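Local coordinates for Tll0287 protein (Thermosynechococcus elongatus, PDB 5B82), which binds a covalently attached heme c in a PAS-like domain with His/Cys axial ligation and probably serves in redox sensing or signalling, at residues Arg87-Lys92 against Met175-Ile180. Sequence-based numbering, arbitrary orientation.
Sequences RQVALK and MYAVTI. With HEC (heme c), chain B.
Arg87 and Val89 pair with Ala177 and Met175 through four backbone hydrogen bonds, two to each pair, which join the strands in antiparallel register. Of these, Val89 N to Met175 O is the straightest, 2.9 Å long with 168° at the hydrogen. Between the two hydrogen-bonded pairs, Gln88 faces Tyr176 in a non-hydrogen-bonded pair, and Gln88 CA-H also points to the carbonyl O of Met175, 3.5 Å from CA.

On the face shared by Arg87, Val89, Met175 and Ala177, the packing between the strands is apolar. The thioether chain of Met175 runs alongside Val89 and brings CE to 3.9 Å from Val89 CB, while Val89 CG2, anti to its own carbonyl carbon, reaches Ala177 CB at 4.1 Å. The same CG2 lies under the guanidinium of Arg87, 3.5 Å from its plane toward the rim; NH1 bonds the carbonyl O of Asn97 and that of Ala99, while NH2 makes a salt bridge with Asp105 OD2. Helix 103-114 packs against Met175 on this side.

On the other face Gln88 and Tyr176 point the same way, amide and ring planes only 12° apart, with Gln88 CG 4.1 Å from Tyr176 CD1. Gln88 OE1 stops 3.4 Å from HEC CAA and accepts a hydrogen bond from Arg45, which also bonds the Tyr176 hydroxyl, itself hydrogen-bonded to Asp42 OD1. An alanine in place of Gln88 would probably leave Arg45 without one of its acceptors and open a gap beside the heme propionate arm. The arrangement is that of an edge strand paired with its inner neighbour in the antiparallel sheet of a PAS-like domain, Gln88 bordering the heme pocket while Tyr176 beside it packs against helix 28-49.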
loop_
_atom_site.group_PDB
_atom_site.type_symbol
_atom_site.label_atom_id
_atom_site.label_comp_id
_atom_site.label_asym_id
_atom_site.label_seq_id
_atom_site.Cartn_x
_atom_site.Cartn_y
_atom_site.Cartn_z
ATOM N N ARG A 87 -4.402 5.890 3.251
ATOM C CA ARG A 87 -2.954 5.974 3.129
ATOM C C ARG A 87 -2.296 4.596 3.087
ATOM O O ARG A 87 -2.657 3.693 3.850
ATOM C CB ARG A 87 -2.387 6.748 4.317
ATOM C CG ARG A 87 -0.924 7.124 4.180
ATOM C CD ARG A 87 -0.525 8.095 5.294
ATOM N NE ARG A 87 -0.427 7.439 6.596
ATOM C CZ ARG A 87 0.711 7.017 7.136
ATOM N NH1 ARG A 87 1.862 7.180 6.485
ATOM N NH2 ARG A 87 0.705 6.436 8.324
ATOM N N GLN A 88 -1.315 4.445 2.205
ATOM C CA GLN A 88 -0.479 3.253 2.217
ATOM C C GLN A 88 0.561 3.426 3.303
ATOM O O GLN A 88 1.079 4.526 3.516
ATOM C CB GLN A 88 0.211 3.065 0.874
ATOM C CG GLN A 88 -0.747 2.781 -0.262
ATOM C CD GLN A 88 -0.083 2.931 -1.616
ATOM O OE1 GLN A 88 0.317 1.945 -2.237
ATOM N NE2 GLN A 88 0.051 4.172 -2.076
ATOM N N VAL A 89 0.848 2.345 4.009
ATOM C CA VAL A 89 1.826 2.378 5.085
ATOM C C VAL A 89 2.731 1.166 4.981
ATOM O O VAL A 89 2.248 0.046 4.838
ATOM C CB VAL A 89 1.138 2.334 6.459
ATOM C CG1 VAL A 89 2.178 2.467 7.569
ATOM C CG2 VAL A 89 0.075 3.436 6.561
ATOM N N ALA A 90 4.039 1.390 5.049
ATOM C CA ALA A 90 4.996 0.294 5.006
ATOM C C ALA A 90 6.208 0.588 5.872
ATOM O O ALA A 90 6.670 1.727 5.946
ATOM C CB ALA A 90 5.427 0.003 3.569
ATOM N N LEU A 91 6.703 -0.448 6.540
ATOM C CA LEU A 91 7.948 -0.369 7.295
ATOM C C LEU A 91 9.096 0.029 6.368
ATOM O O LEU A 91 9.902 0.902 6.696
ATOM C CB LEU A 91 8.246 -1.724 7.931
ATOM C CG LEU A 91 9.649 -1.924 8.500
ATOM C CD1 LEU A 91 9.758 -1.344 9.903
ATOM C CD2 LEU A 91 10.026 -3.404 8.481
ATOM N N LYS A 92 9.163 -0.630 5.213
ATOM C CA LYS A 92 10.148 -0.325 4.183
ATOM C C LYS A 92 9.443 0.430 3.069
ATOM O O LYS A 92 8.881 -0.178 2.154
ATOM C CB LYS A 92 10.769 -1.620 3.636
ATOM C CG LYS A 92 11.380 -2.501 4.715
ATOM C CD LYS A 92 11.660 -3.916 4.213
ATOM C CE LYS A 92 12.775 -3.944 3.181
ATOM N NZ LYS A 92 13.092 -5.349 2.780
ATOM N N MET A 175 0.627 -2.179 3.979
ATOM C CA MET A 175 -0.819 -2.274 4.144
ATOM C C MET A 175 -1.503 -1.021 3.643
ATOM O O MET A 175 -0.853 0.024 3.494
ATOM C CB MET A 175 -1.169 -2.479 5.615
ATOM C CG MET A 175 -0.972 -1.234 6.484
ATOM S SD MET A 175 -1.163 -1.626 8.222
ATOM C CE MET A 175 -0.807 -0.004 8.948
ATOM N N TYR A 176 -2.800 -1.127 3.347
ATOM C CA TYR A 176 -3.637 0.068 3.196
ATOM C C TYR A 176 -4.229 0.390 4.561
ATOM O O TYR A 176 -4.536 -0.523 5.328
ATOM C CB TYR A 176 -4.780 -0.156 2.207
ATOM C CG TYR A 176 -4.327 -0.670 0.862
ATOM C CD1 TYR A 176 -3.868 0.200 -0.123
ATOM C CD2 TYR A 176 -4.368 -2.020 0.576
ATOM C CE1 TYR A 176 -3.443 -0.277 -1.356
ATOM C CE2 TYR A 176 -3.963 -2.502 -0.651
ATOM C CZ TYR A 176 -3.496 -1.632 -1.606
ATOM O OH TYR A 176 -3.082 -2.128 -2.816
ATOM N N ALA A 177 -4.389 1.678 4.860
ATOM C CA ALA A 177 -4.985 2.126 6.127
ATOM C C ALA A 177 -6.050 3.178 5.852
ATOM O O ALA A 177 -5.781 4.198 5.210
ATOM C CB ALA A 177 -3.927 2.701 7.037
ATOM N N VAL A 178 -7.268 2.923 6.308
ATOM C CA VAL A 178 -8.352 3.883 6.150
ATOM C C VAL A 178 -8.933 4.255 7.504
ATOM O O VAL A 178 -9.091 3.395 8.367
ATOM C CB VAL A 178 -9.483 3.307 5.286
ATOM C CG1 VAL A 178 -10.633 4.298 5.173
ATOM C CG2 VAL A 178 -8.955 2.916 3.912
ATOM N N THR A 179 -9.247 5.534 7.692
ATOM C CA THR A 179 -9.948 5.958 8.893
ATOM C C THR A 179 -11.252 6.668 8.543
ATOM O O THR A 179 -11.269 7.604 7.741
ATOM C CB THR A 179 -9.091 6.897 9.760
ATOM O OG1 THR A 179 -7.976 6.174 10.287
ATOM C CG2 THR A 179 -9.910 7.454 10.934
ATOM N N ILE A 180 -12.348 6.207 9.142
ATOM C CA ILE A 180 -13.589 6.966 9.136
ATOM C C ILE A 180 -13.652 7.732 10.458
ATOM O O ILE A 180 -13.952 7.156 11.501
ATOM C CB ILE A 180 -14.829 6.072 9.008
ATOM C CG1 ILE A 180 -14.672 5.067 7.858
ATOM C CG2 ILE A 180 -16.081 6.942 8.819
ATOM C CD1 ILE A 180 -15.817 4.077 7.776
HETATM FE FE HEC B . 5.420 -0.296 -5.843
HETATM C CHA HEC B . 5.361 2.417 -3.802
HETATM C CHB HEC B . 3.706 -2.106 -3.395
HETATM C CHC HEC B . 5.212 -2.976 -7.907
HETATM C CHD HEC B . 7.449 1.327 -8.091
HETATM N NA HEC B . 4.725 0.061 -3.924
HETATM C C1A HEC B . 4.697 1.310 -3.338
HETATM C C2A HEC B . 3.868 1.244 -2.150
HETATM C C3A HEC B . 3.416 -0.012 -2.053
HETATM C C4A HEC B . 3.946 -0.776 -3.153
HETATM C CMA HEC B . 2.498 -0.594 -0.966
HETATM C CAA HEC B . 3.550 2.418 -1.188
HETATM C CBA HEC B . 4.406 2.376 0.077
HETATM C CGA HEC B . 5.764 2.964 -0.194
HETATM O O1A HEC B . 6.773 2.223 -0.093
HETATM O O2A HEC B . 5.848 4.169 -0.548
HETATM N NB HEC B . 4.627 -2.178 -5.657
HETATM C C1B HEC B . 3.917 -2.716 -4.604
HETATM C C2B HEC B . 3.434 -4.026 -4.991
HETATM C C3B HEC B . 3.858 -4.267 -6.232
HETATM C C4B HEC B . 4.606 -3.110 -6.681
HETATM C CMB HEC B . 2.619 -4.987 -4.087
HETATM C CAB HEC B . 3.589 -5.542 -7.067
HETATM C CBB HEC B . 2.081 -5.675 -7.399
HETATM N NC HEC B . 6.219 -0.749 -7.645
HETATM C C1C HEC B . 5.954 -1.901 -8.350
HETATM C C2C HEC B . 6.465 -1.727 -9.694
HETATM C C3C HEC B . 7.201 -0.602 -9.711
HETATM C C4C HEC B . 6.983 0.075 -8.445
HETATM C CMC HEC B . 6.537 -2.884 -10.719
HETATM C CAC HEC B . 8.051 -0.044 -10.885
HETATM C CBC HEC B . 7.274 0.203 -12.199
HETATM N ND HEC B . 6.326 1.538 -5.914
HETATM C C1D HEC B . 7.008 2.055 -7.011
HETATM C C2D HEC B . 7.181 3.483 -6.826
HETATM C C3D HEC B . 6.534 3.798 -5.483
HETATM C C4D HEC B . 6.034 2.544 -4.992
HETATM C CMD HEC B . 7.876 4.483 -7.773
HETATM C CAD HEC B . 6.404 5.172 -4.790
HETATM C CBD HEC B . 5.093 5.749 -5.311
HETATM C CGD HEC B . 4.714 7.018 -4.580
HETATM O O1D HEC B . 5.456 8.022 -4.677
HETATM O O2D HEC B . 3.660 7.015 -3.908
#